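Local coordinates for protein SOXA (Paracoccus denitrificans, PDB 2C1D) that forms, together with SoxX, a periplasmic heme enzyme that joins thiosulfate to a cysteine of the carrier protein SoxY at the start of sulfur oxidation, at residues A23-A26 / F27-D30; D112-N115 / A116-E120; N190-A194 / D195-Q199; G214-T217 / A218-F222. All blocks are in the same frame, centred on the assembly; numbering follows the deposited sequence.

How the contacts relate
The four contacts follow one another along the chain in numerical order, each a local contact within one continuous stretch, and none touches another. Contact 1 sits on the surface in the loop between strands 16-22 and 35-36, apart from both hemes. Contact 2 lies on helix 110-122 in the first cytochrome c domain, beside one heme; its centre is about 34 Å from that of contact 1 and about 37 Å from that of contact 3. Contacts 3 and 4, centres about 19 Å apart, share the heme of the second domain: S198, just after hairpin 191-196, holds a propionate, and helix 218-223 brings R221 and F222 to the porphyrin. Contacts 2 to 4 thus line two separate hemes.

Contact 1 (A23-A26 / F27-D30); sequences APPA and FLAD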
# COMPACT_ATOMS: atom_id res chain seq x y z
N ALA A 23 12.80 -6.80 -16.36
CA ALA A 23 13.45 -5.50 -16.37
C ALA A 23 12.39 -4.42 -16.22
O ALA A 23 11.31 -4.53 -16.78
CB ALA A 23 14.25 -5.29 -17.67
N PRO A 24 12.70 -3.35 -15.50
CA PRO A 24 11.70 -2.30 -15.27
C PRO A 24 11.40 -1.55 -16.54
O PRO A 24 12.21 -1.62 -17.45
CB PRO A 24 12.40 -1.35 -14.26
CG PRO A 24 13.63 -2.04 -13.84
CD PRO A 24 13.99 -3.02 -14.88
N PRO A 25 10.29 -0.82 -16.60
CA PRO A 25 10.05 0.10 -17.72
C PRO A 25 11.11 1.21 -17.69
O PRO A 25 11.70 1.44 -16.65
CB PRO A 25 8.66 0.64 -17.43
CG PRO A 25 8.51 0.51 -15.98
CD PRO A 25 9.21 -0.75 -15.61
N ALA A 26 11.37 1.85 -18.81
CA ALA A 26 12.50 2.76 -18.91
C ALA A 26 12.44 3.87 -17.84
O ALA A 26 13.46 4.21 -17.26
CB ALA A 26 12.61 3.36 -20.33
N PHE A 27 11.25 4.37 -17.52
CA PHE A 27 11.13 5.40 -16.49
C PHE A 27 11.54 4.98 -15.09
O PHE A 27 11.79 5.82 -14.24
CB PHE A 27 9.74 6.04 -16.50
CG PHE A 27 8.67 5.26 -15.79
CD1 PHE A 27 8.44 5.43 -14.42
CD2 PHE A 27 7.82 4.42 -16.51
CE1 PHE A 27 7.39 4.76 -13.78
CE2 PHE A 27 6.80 3.73 -15.87
CZ PHE A 27 6.57 3.91 -14.51
N LEU A 28 11.61 3.68 -14.85
CA LEU A 28 12.07 3.17 -13.57
C LEU A 28 13.49 2.59 -13.61
O LEU A 28 13.91 1.97 -12.64
CB LEU A 28 11.09 2.08 -13.12
CG LEU A 28 10.22 2.33 -11.90
CD1 LEU A 28 10.00 3.82 -11.59
CD2 LEU A 28 8.91 1.57 -12.04
N ALA A 29 14.22 2.77 -14.70
CA ALA A 29 15.50 2.07 -14.88
C ALA A 29 16.59 2.51 -13.89
O ALA A 29 17.42 1.71 -13.49
CB ALA A 29 16.01 2.21 -16.32
N ASP A 30 16.58 3.78 -13.47
CA ASP A 30 17.49 4.25 -12.41
C ASP A 30 17.01 3.91 -10.96
O ASP A 30 17.74 4.12 -9.98
CB ASP A 30 17.76 5.76 -12.55
CG ASP A 30 19.06 6.21 -11.82
OD1 ASP A 30 19.96 5.37 -11.57
OD2 ASP A 30 19.25 7.41 -11.45
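The ring of P25 meets the F27 phenyl two residues on, and the two side chains run obliquely to one another. P25 CG makes the nearest approach, 3.6 Å from F27 CE2, with P25 CB close behind, near the same CD2-CE2 bond. The phenyl is brought there by its first torsion: CG of F27 stands between its own backbone N and carbonyl carbon (chi1 81°), which folds the ring back toward P25. P25 CG also reaches L28, with CD2 of that leucine at 4.1 Å. One residue earlier P24 takes a different target, its CB resting 3.8 Å from L28 CB, so the two prolines share the leucine between its first carbon and one of its methyls.

The backbone closes the turn under these side chains. L28 N donates to P25 O at 2.9 Å, and A29 N donates to A26 O at 3.0 Å. Beyond the turn, F27 meets the ring of W162 edge-to-face and touches S250 and R251 of helix 239-251, while both prolines lean on I35. Two successive i to i+3 bonds mark a short 3-10 turn, here opened by P25, in the surface loop between strands 16-22 and 35-36.

Contact 2 (D112-N115 / A116-E120); sequences DYVN and ACVTE. With HEC (heme c), chain I.
C117 and Y113, one helical turn apart, both face the heme. C117 SG binds the heme iron at 2.2 Å; with SG beside its own backbone N and anti to the carbonyl carbon (chi1 -74°), the sulfur points off the helix to the metal. H84 NE2 is the other axial ligand.

Van der Waals contact with the porphyrin comes from Y113. One face of its ring is covered by the propionate carbon CAA, 3.4 Å from Y113 CG and offset toward the rim, while the carboxylate oxygen O1A lies over the same ring, 3.4 Å from Y113 CZ. D101 OD2 and R99 NE hydrogen-bond the phenol OH and probably anchor the far end of the side chain beside the propionate.

Among the hydrogen bonds, V118 N to V114 O is almost straight, 177° at the hydrogen, whereas C117 N makes only weak bonds, to Y113 O and V114 O. N115 O is gripped twice, by T119 N and by T119 OG1 at 2.8 Å, the hydroxyl folding back onto the helix. The N115 side chain lies alongside V118, OD1 3.9 Å from V118 CB, and OD1 accepts from W127 N; D112 forms a salt bridge with K242.

Apolar packing is lighter: V114 CG1 meets V118 CG2 at 4.1 Å, and V114 also leans on M134, L138 and I141 of helix 132-143. Helix 110-122 thus supplies the second axial ligand of a His/Cys-coordinated c-type heme, in the first cytochrome c domain of SoxA.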
# COMPACT_ATOMS: atom_id res chain seq x y z
N ASP A 112 -15.06 2.05 -14.29
CA ASP A 112 -15.80 3.00 -15.11
C ASP A 112 -16.42 2.34 -16.34
O ASP A 112 -17.51 2.69 -16.70
CB ASP A 112 -14.93 4.15 -15.59
CG ASP A 112 -14.35 4.96 -14.46
OD1 ASP A 112 -15.09 5.30 -13.50
OD2 ASP A 112 -13.16 5.31 -14.49
N TYR A 113 -15.72 1.43 -17.02
CA TYR A 113 -16.36 0.76 -18.17
C TYR A 113 -17.53 -0.09 -17.71
O TYR A 113 -18.60 -0.08 -18.33
CB TYR A 113 -15.38 -0.13 -18.93
CG TYR A 113 -14.40 0.56 -19.85
CD1 TYR A 113 -13.05 0.24 -19.83
CD2 TYR A 113 -14.84 1.49 -20.78
CE1 TYR A 113 -12.15 0.85 -20.68
CE2 TYR A 113 -13.95 2.11 -21.66
CZ TYR A 113 -12.61 1.79 -21.60
OH TYR A 113 -11.73 2.39 -22.46
N VAL A 114 -17.36 -0.82 -16.62
CA VAL A 114 -18.43 -1.70 -16.15
C VAL A 114 -19.64 -0.81 -15.83
O VAL A 114 -20.72 -1.06 -16.31
CB VAL A 114 -17.99 -2.55 -14.93
CG1 VAL A 114 -19.15 -3.32 -14.38
CG2 VAL A 114 -16.85 -3.52 -15.33
N ASN A 115 -19.45 0.26 -15.08
CA ASN A 115 -20.59 1.11 -14.72
C ASN A 115 -21.23 1.89 -15.89
O ASN A 115 -22.43 2.25 -15.83
CB ASN A 115 -20.26 2.04 -13.56
CG ASN A 115 -20.65 1.45 -12.22
OD1 ASN A 115 -21.55 0.59 -12.14
ND2 ASN A 115 -19.97 1.87 -11.16
N ALA A 116 -20.47 2.17 -16.93
CA ALA A 116 -21.07 2.80 -18.11
C ALA A 116 -22.13 1.86 -18.70
O ALA A 116 -23.25 2.29 -19.04
CB ALA A 116 -20.02 3.21 -19.15
N CYS A 117 -21.82 0.57 -18.79
CA CYS A 117 -22.78 -0.37 -19.34
C CYS A 117 -23.93 -0.60 -18.37
O CYS A 117 -25.10 -0.55 -18.75
CB CYS A 117 -22.10 -1.66 -19.78
SG CYS A 117 -21.15 -1.43 -21.32
N VAL A 118 -23.59 -0.82 -17.10
CA VAL A 118 -24.62 -0.99 -16.06
C VAL A 118 -25.68 0.13 -16.09
O VAL A 118 -26.88 -0.17 -16.07
CB VAL A 118 -23.98 -1.07 -14.65
CG1 VAL A 118 -25.03 -1.14 -13.56
CG2 VAL A 118 -23.06 -2.26 -14.54
N THR A 119 -25.26 1.39 -16.16
CA THR A 119 -26.20 2.52 -16.07
C THR A 119 -26.86 2.91 -17.40
O THR A 119 -28.09 3.03 -17.50
CB THR A 119 -25.55 3.77 -15.44
OG1 THR A 119 -24.40 4.17 -16.21
CG2 THR A 119 -25.01 3.46 -14.02
N GLU A 120 -26.04 3.10 -18.42
CA GLU A 120 -26.55 3.51 -19.74
C GLU A 120 -27.25 2.41 -20.52
O GLU A 120 -28.15 2.70 -21.29
CB GLU A 120 -25.42 4.06 -20.59
CG GLU A 120 -24.67 5.18 -19.91
CD GLU A 120 -23.79 5.98 -20.85
OE1 GLU A 120 -22.73 6.47 -20.38
OE2 GLU A 120 -24.16 6.14 -22.04
FE HEC I . -20.64 -3.36 -22.27
CHA HEC I . -18.08 -1.42 -23.67
CHB HEC I . -18.50 -4.52 -19.98
CHC HEC I . -23.24 -4.94 -20.79
CHD HEC I . -22.56 -2.75 -25.06
NA HEC I . -18.66 -3.04 -21.93
C1A HEC I . -17.78 -2.23 -22.61
C2A HEC I . -16.50 -2.32 -21.97
C3A HEC I . -16.62 -3.18 -20.95
C4A HEC I . -17.99 -3.63 -20.88
CMA HEC I . -15.53 -3.61 -19.97
CAA HEC I . -15.25 -1.56 -22.43
CBA HEC I . -14.77 -2.20 -23.72
CGA HEC I . -13.66 -1.44 -24.43
O1A HEC I . -13.51 -0.21 -24.25
O2A HEC I . -12.95 -2.13 -25.20
NB HEC I . -20.83 -4.56 -20.68
C1B HEC I . -19.82 -4.84 -19.79
C2B HEC I . -20.42 -5.49 -18.63
C3B HEC I . -21.73 -5.61 -18.86
C4B HEC I . -22.02 -5.03 -20.16
CMB HEC I . -19.63 -6.02 -17.42
CAB HEC I . -22.79 -6.25 -17.90
CBB HEC I . -22.76 -5.68 -16.66
NC HEC I . -22.56 -3.78 -22.86
C1C HEC I . -23.50 -4.37 -22.04
C2C HEC I . -24.75 -4.43 -22.77
C3C HEC I . -24.60 -3.71 -23.91
C4C HEC I . -23.19 -3.37 -24.02
CMC HEC I . -26.08 -4.87 -22.13
CAC HEC I . -25.67 -3.43 -25.03
CBC HEC I . -26.86 -2.88 -24.68
ND HEC I . -20.34 -2.26 -24.08
C1D HEC I . -21.34 -2.12 -25.04
C2D HEC I . -20.89 -1.16 -26.04
C3D HEC I . -19.51 -0.73 -25.60
C4D HEC I . -19.24 -1.46 -24.38
CMD HEC I . -21.63 -0.67 -27.30
CAD HEC I . -18.58 0.28 -26.30
CBD HEC I . -17.74 -0.45 -27.31
CGD HEC I . -16.69 0.47 -27.93
O1D HEC I . -16.30 0.23 -29.11
O2D HEC I . -16.25 1.42 -27.24

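Contact 3 (N190-A194 / D195-Q199); sequences NMIRA and DHLSQ. With HEC (heme c), chain J.
M191 curls back against H196, its partner in an antiparallel non-hydrogen-bonded pair. Its CB lies 4.2 Å from D195 O; the chain then bends at both chi2 and chi3, so that SD swings back to 3.6 Å from H196 CA and sits obliquely to the imidazole, 4.5 Å from the ring centroid. The terminal CE comes to rest at 3.7 Å from H196 N. The imidazole has N190 O at its edge, near the ring plane, and its NE2 is hydrogen-bonded to the N of D1.

The frame is a beta hairpin with a two-residue loop (R193-A194), a type II' turn from I192 to D195 joining strands 191-192 and 195-196. I192 and D195 form the hydrogen-bonded pair, and L197 N to N190 O, nearly linear at 172°, extends it. A water donates to both I192 O and D195 OD2.

The heme lies against I192 and D195: I192 CG2 and D195 CB each touch the methyl CMD, and L197 CD2 packs on CHD. Just beyond, S198 holds the propionate O1D with two donors, its N and its OG at 2.7 Å. R193 NE, in the turn, hydrogen-bonds the backbone O of E54 of the SoxX chain.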
# COMPACT_ATOMS: atom_id res chain seq x y z
N ASN A 190 12.41 -5.45 2.71
CA ASN A 190 12.51 -5.36 4.16
C ASN A 190 11.24 -5.80 4.85
O ASN A 190 10.19 -5.96 4.21
CB ASN A 190 12.91 -3.94 4.57
CG ASN A 190 14.37 -3.59 4.13
OD1 ASN A 190 15.21 -4.49 3.96
ND2 ASN A 190 14.65 -2.32 3.97
N MET A 191 11.34 -6.01 6.17
CA MET A 191 10.22 -6.36 7.01
C MET A 191 9.75 -5.11 7.73
O MET A 191 10.54 -4.42 8.39
CB MET A 191 10.62 -7.42 8.03
CG MET A 191 11.06 -8.74 7.44
SD MET A 191 9.85 -9.56 6.38
CE MET A 191 8.54 -9.90 7.52
N ILE A 192 8.47 -4.78 7.55
CA ILE A 192 7.82 -3.82 8.41
C ILE A 192 6.88 -4.61 9.30
O ILE A 192 5.86 -5.14 8.85
CB ILE A 192 7.16 -2.65 7.57
CG1 ILE A 192 6.80 -1.46 8.45
CG2 ILE A 192 5.94 -3.11 6.77
CD1 ILE A 192 6.95 -0.14 7.71
N ARG A 193 7.26 -4.68 10.58
CA ARG A 193 6.79 -5.67 11.51
C ARG A 193 6.69 -7.05 10.79
O ARG A 193 7.69 -7.50 10.22
CB ARG A 193 5.50 -5.20 12.22
CG ARG A 193 5.25 -5.89 13.57
CD ARG A 193 6.24 -5.45 14.65
NE ARG A 193 6.20 -6.28 15.86
CZ ARG A 193 5.37 -6.09 16.89
NH1 ARG A 193 4.50 -5.10 16.86
NH2 ARG A 193 5.41 -6.88 17.95
N ALA A 194 5.52 -7.68 10.79
CA ALA A 194 5.37 -9.02 10.23
C ALA A 194 5.17 -9.05 8.72
O ALA A 194 5.12 -10.13 8.13
CB ALA A 194 4.22 -9.76 10.92
N ASP A 195 5.07 -7.88 8.08
CA ASP A 195 4.90 -7.83 6.61
C ASP A 195 6.20 -7.64 5.83
O ASP A 195 6.97 -6.74 6.12
CB ASP A 195 3.95 -6.69 6.23
CG ASP A 195 2.56 -6.87 6.77
OD1 ASP A 195 1.97 -7.96 6.54
OD2 ASP A 195 1.99 -5.97 7.44
N HIS A 196 6.39 -8.48 4.81
CA HIS A 196 7.52 -8.42 3.88
C HIS A 196 7.10 -7.47 2.77
O HIS A 196 6.16 -7.78 2.02
CB HIS A 196 7.74 -9.82 3.27
CG HIS A 196 9.03 -9.99 2.53
ND1 HIS A 196 9.32 -11.15 1.84
CD2 HIS A 196 10.13 -9.19 2.41
CE1 HIS A 196 10.54 -11.06 1.33
NE2 HIS A 196 11.04 -9.88 1.65
N LEU A 197 7.78 -6.32 2.69
CA LEU A 197 7.40 -5.28 1.76
C LEU A 197 7.71 -5.68 0.32
O LEU A 197 8.84 -6.05 -0.01
CB LEU A 197 8.10 -3.96 2.08
CG LEU A 197 7.39 -3.09 3.11
CD1 LEU A 197 8.34 -2.02 3.66
CD2 LEU A 197 6.11 -2.47 2.55
N SER A 198 6.70 -5.53 -0.53
CA SER A 198 6.85 -5.72 -1.99
C SER A 198 7.08 -4.38 -2.67
O SER A 198 7.27 -3.35 -2.00
CB SER A 198 5.62 -6.43 -2.54
OG SER A 198 4.52 -5.57 -2.61
N GLN A 199 7.08 -4.36 -4.00
CA GLN A 199 7.16 -3.10 -4.73
C GLN A 199 5.78 -2.46 -4.89
O GLN A 199 5.66 -1.49 -5.63
CB GLN A 199 7.82 -3.28 -6.09
CG GLN A 199 9.28 -3.61 -6.00
CD GLN A 199 9.87 -4.02 -7.33
OE1 GLN A 199 9.13 -4.25 -8.29
NE2 GLN A 199 11.23 -4.06 -7.41
FE HEC J . 1.36 -0.28 0.32
CHA HEC J . 0.71 -3.63 0.04
CHB HEC J . 0.18 0.13 -2.92
CHC HEC J . 1.84 3.05 0.58
CHD HEC J . 2.97 -0.76 3.27
NA HEC J . 0.59 -1.54 -1.18
C1A HEC J . 0.41 -2.89 -1.07
C2A HEC J . -0.12 -3.38 -2.31
C3A HEC J . -0.26 -2.32 -3.13
C4A HEC J . 0.19 -1.15 -2.43
CMA HEC J . -0.81 -2.30 -4.56
CAA HEC J . -0.46 -4.86 -2.64
CBA HEC J . 0.69 -5.46 -3.46
CGA HEC J . 0.38 -6.89 -3.88
O1A HEC J . 1.24 -7.50 -4.56
O2A HEC J . -0.71 -7.44 -3.52
NB HEC J . 1.07 1.26 -0.90
C1B HEC J . 0.53 1.25 -2.18
C2B HEC J . 0.33 2.60 -2.60
C3B HEC J . 0.80 3.40 -1.65
C4B HEC J . 1.24 2.58 -0.56
CMB HEC J . -0.22 3.00 -3.97
CAB HEC J . 0.80 4.95 -1.68
CBB HEC J . -0.48 5.43 -1.78
NC HEC J . 2.27 0.93 1.69
C1C HEC J . 2.37 2.28 1.59
C2C HEC J . 3.04 2.79 2.78
C3C HEC J . 3.37 1.73 3.54
C4C HEC J . 2.88 0.55 2.83
CMC HEC J . 3.30 4.30 2.99
CAC HEC J . 4.11 1.59 4.91
CBC HEC J . 3.93 2.40 5.96
ND HEC J . 1.76 -1.89 1.45
C1D HEC J . 2.44 -1.86 2.67
C2D HEC J . 2.51 -3.20 3.22
C3D HEC J . 1.80 -4.07 2.22
C4D HEC J . 1.37 -3.19 1.16
CMD HEC J . 3.16 -3.66 4.54
CAD HEC J . 1.61 -5.61 2.27
CBD HEC J . 2.94 -6.26 1.86
CGD HEC J . 3.24 -6.09 0.38
O1D HEC J . 3.93 -5.13 -0.04
O2D HEC J . 2.81 -6.91 -0.43
O HOH W 1 3.34 -4.06 8.62

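Contact 4 (G214-T217 / A218-F222); sequences GMVT and AQHRF. With HEC (heme c), chain J.
Strand 214-216 runs into helix 218-222 through T217, the two axes standing at 81° and passing 8.5 Å apart at their closest. T217 occupies the N-cap. R221 N donates to T217 O at 3.0 Å, which opens the first helical turn; F222 N to A218 O continues it.

The T217 side chain caps the same turn. With OG1 between its backbone N and carbonyl carbon (chi1 59°), the hydroxyl lies toward the helix. T217 OG1 accepts from H220 N at 3.3 Å, a capping bond; the two side chains cross at about a right angle. V216 reaches the imidazole as well: its CG1 comes 3.9 Å from H220 CD2, again at roughly a right angle.

R221 leads to the heme. Its chain bends at chi2 and brings one face of the guanidinium over the porphyrin edge, NH2 lying 3.3 Å from CHA. CG of R221 rests near C2A and C3A, so the aliphatic part lies against the pyrrole next to that meso carbon. By similarity R221 belongs to the substrate-binding site, and its charge would suit an anionic sulfur compound. F222 CE2 touches the heme methyl CMB at 3.5 Å.

Around this corner, V216 pairs with T207 of strand 207-209, in a mixed sheet where 214-216 is an edge strand of this chain. Helix 239-251 covers A218, Q219 and F222, and helix 132-143 meets T217 through K135 and L138.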
# COMPACT_ATOMS: atom_id res chain seq x y z
N GLY A 214 -11.66 -12.56 0.97
CA GLY A 214 -12.43 -11.99 -0.14
C GLY A 214 -11.59 -11.21 -1.12
O GLY A 214 -10.41 -10.98 -0.90
N MET A 215 -12.22 -10.76 -2.20
CA MET A 215 -11.50 -10.01 -3.24
C MET A 215 -11.35 -8.53 -2.84
O MET A 215 -12.16 -7.97 -2.09
CB MET A 215 -12.23 -10.10 -4.58
CG MET A 215 -12.48 -11.51 -5.10
SD MET A 215 -11.00 -12.47 -5.28
CE MET A 215 -9.93 -11.42 -6.46
N VAL A 216 -10.30 -7.92 -3.35
CA VAL A 216 -9.98 -6.53 -3.12
C VAL A 216 -9.54 -5.93 -4.47
O VAL A 216 -8.79 -6.58 -5.23
CB VAL A 216 -8.83 -6.38 -2.08
CG1 VAL A 216 -8.42 -4.94 -1.94
CG2 VAL A 216 -9.29 -6.87 -0.71
N THR A 217 -9.98 -4.71 -4.75
CA THR A 217 -9.55 -3.97 -5.95
C THR A 217 -8.38 -3.07 -5.62
O THR A 217 -8.14 -2.73 -4.44
CB THR A 217 -10.69 -3.11 -6.50
OG1 THR A 217 -11.12 -2.18 -5.49
CG2 THR A 217 -11.95 -3.97 -6.82
N ALA A 218 -7.66 -2.63 -6.65
CA ALA A 218 -6.57 -1.69 -6.44
C ALA A 218 -7.09 -0.40 -5.81
O ALA A 218 -6.40 0.19 -5.01
CB ALA A 218 -5.83 -1.41 -7.73
N GLN A 219 -8.30 0.03 -6.18
CA GLN A 219 -8.86 1.27 -5.65
C GLN A 219 -9.03 1.15 -4.14
O GLN A 219 -8.69 2.06 -3.39
CB GLN A 219 -10.21 1.63 -6.30
CG GLN A 219 -10.14 2.15 -7.74
CD GLN A 219 -9.30 3.37 -7.89
OE1 GLN A 219 -8.30 3.39 -8.64
NE2 GLN A 219 -9.69 4.41 -7.20
N HIS A 220 -9.50 -0.00 -3.69
CA HIS A 220 -9.71 -0.19 -2.27
C HIS A 220 -8.38 -0.33 -1.51
O HIS A 220 -8.26 0.14 -0.38
CB HIS A 220 -10.61 -1.39 -2.01
CG HIS A 220 -10.90 -1.61 -0.55
ND1 HIS A 220 -11.94 -0.99 0.11
CD2 HIS A 220 -10.26 -2.37 0.38
CE1 HIS A 220 -11.94 -1.37 1.38
NE2 HIS A 220 -10.93 -2.19 1.57
N ARG A 221 -7.39 -0.96 -2.13
CA ARG A 221 -6.06 -1.06 -1.51
C ARG A 221 -5.48 0.33 -1.23
O ARG A 221 -5.08 0.65 -0.09
CB ARG A 221 -5.10 -1.85 -2.38
CG ARG A 221 -3.97 -2.50 -1.56
CD ARG A 221 -4.49 -3.58 -0.64
NE ARG A 221 -3.49 -4.51 -0.15
CZ ARG A 221 -2.76 -4.36 0.95
NH1 ARG A 221 -2.86 -3.28 1.73
NH2 ARG A 221 -1.91 -5.30 1.29
N PHE A 222 -5.49 1.17 -2.27
CA PHE A 222 -5.05 2.56 -2.16
C PHE A 222 -5.73 3.33 -1.04
O PHE A 222 -5.08 4.09 -0.32
CB PHE A 222 -5.30 3.30 -3.48
CG PHE A 222 -4.55 2.75 -4.66
CD1 PHE A 222 -4.92 3.14 -5.94
CD2 PHE A 222 -3.50 1.83 -4.52
CE1 PHE A 222 -4.23 2.66 -7.07
CE2 PHE A 222 -2.83 1.37 -5.62
CZ PHE A 222 -3.18 1.79 -6.91
FE HEC J . 1.36 -0.28 0.32
CHA HEC J . 0.71 -3.63 0.04
CHB HEC J . 0.18 0.13 -2.92
CHC HEC J . 1.84 3.05 0.58
CHD HEC J . 2.97 -0.76 3.27
NA HEC J . 0.59 -1.54 -1.18
C1A HEC J . 0.41 -2.89 -1.07
C2A HEC J . -0.12 -3.38 -2.31
C3A HEC J . -0.26 -2.32 -3.13
C4A HEC J . 0.19 -1.15 -2.43
CMA HEC J . -0.81 -2.30 -4.56
CAA HEC J . -0.46 -4.86 -2.64
CBA HEC J . 0.69 -5.46 -3.46
CGA HEC J . 0.38 -6.89 -3.88
O1A HEC J . 1.24 -7.50 -4.56
O2A HEC J . -0.71 -7.44 -3.52
NB HEC J . 1.07 1.26 -0.90
C1B HEC J . 0.53 1.25 -2.18
C2B HEC J . 0.33 2.60 -2.60
C3B HEC J . 0.80 3.40 -1.65
C4B HEC J . 1.24 2.58 -0.56
CMB HEC J . -0.22 3.00 -3.97
CAB HEC J . 0.80 4.95 -1.68
CBB HEC J . -0.48 5.43 -1.78
NC HEC J . 2.27 0.93 1.69
C1C HEC J . 2.37 2.28 1.59
C2C HEC J . 3.04 2.79 2.78
C3C HEC J . 3.37 1.73 3.54
C4C HEC J . 2.88 0.55 2.83
CMC HEC J . 3.30 4.30 2.99
CAC HEC J . 4.11 1.59 4.91
CBC HEC J . 3.93 2.40 5.96
ND HEC J . 1.76 -1.89 1.45
C1D HEC J . 2.44 -1.86 2.67
C2D HEC J . 2.51 -3.20 3.22
C3D HEC J . 1.80 -4.07 2.22
C4D HEC J . 1.37 -3.19 1.16
CMD HEC J . 3.16 -3.66 4.54
CAD HEC J . 1.61 -5.61 2.27
CBD HEC J . 2.94 -6.26 1.86
CGD HEC J . 3.24 -6.09 0.38
O1D HEC J . 3.93 -5.13 -0.04
O2D HEC J . 2.81 -6.91 -0.43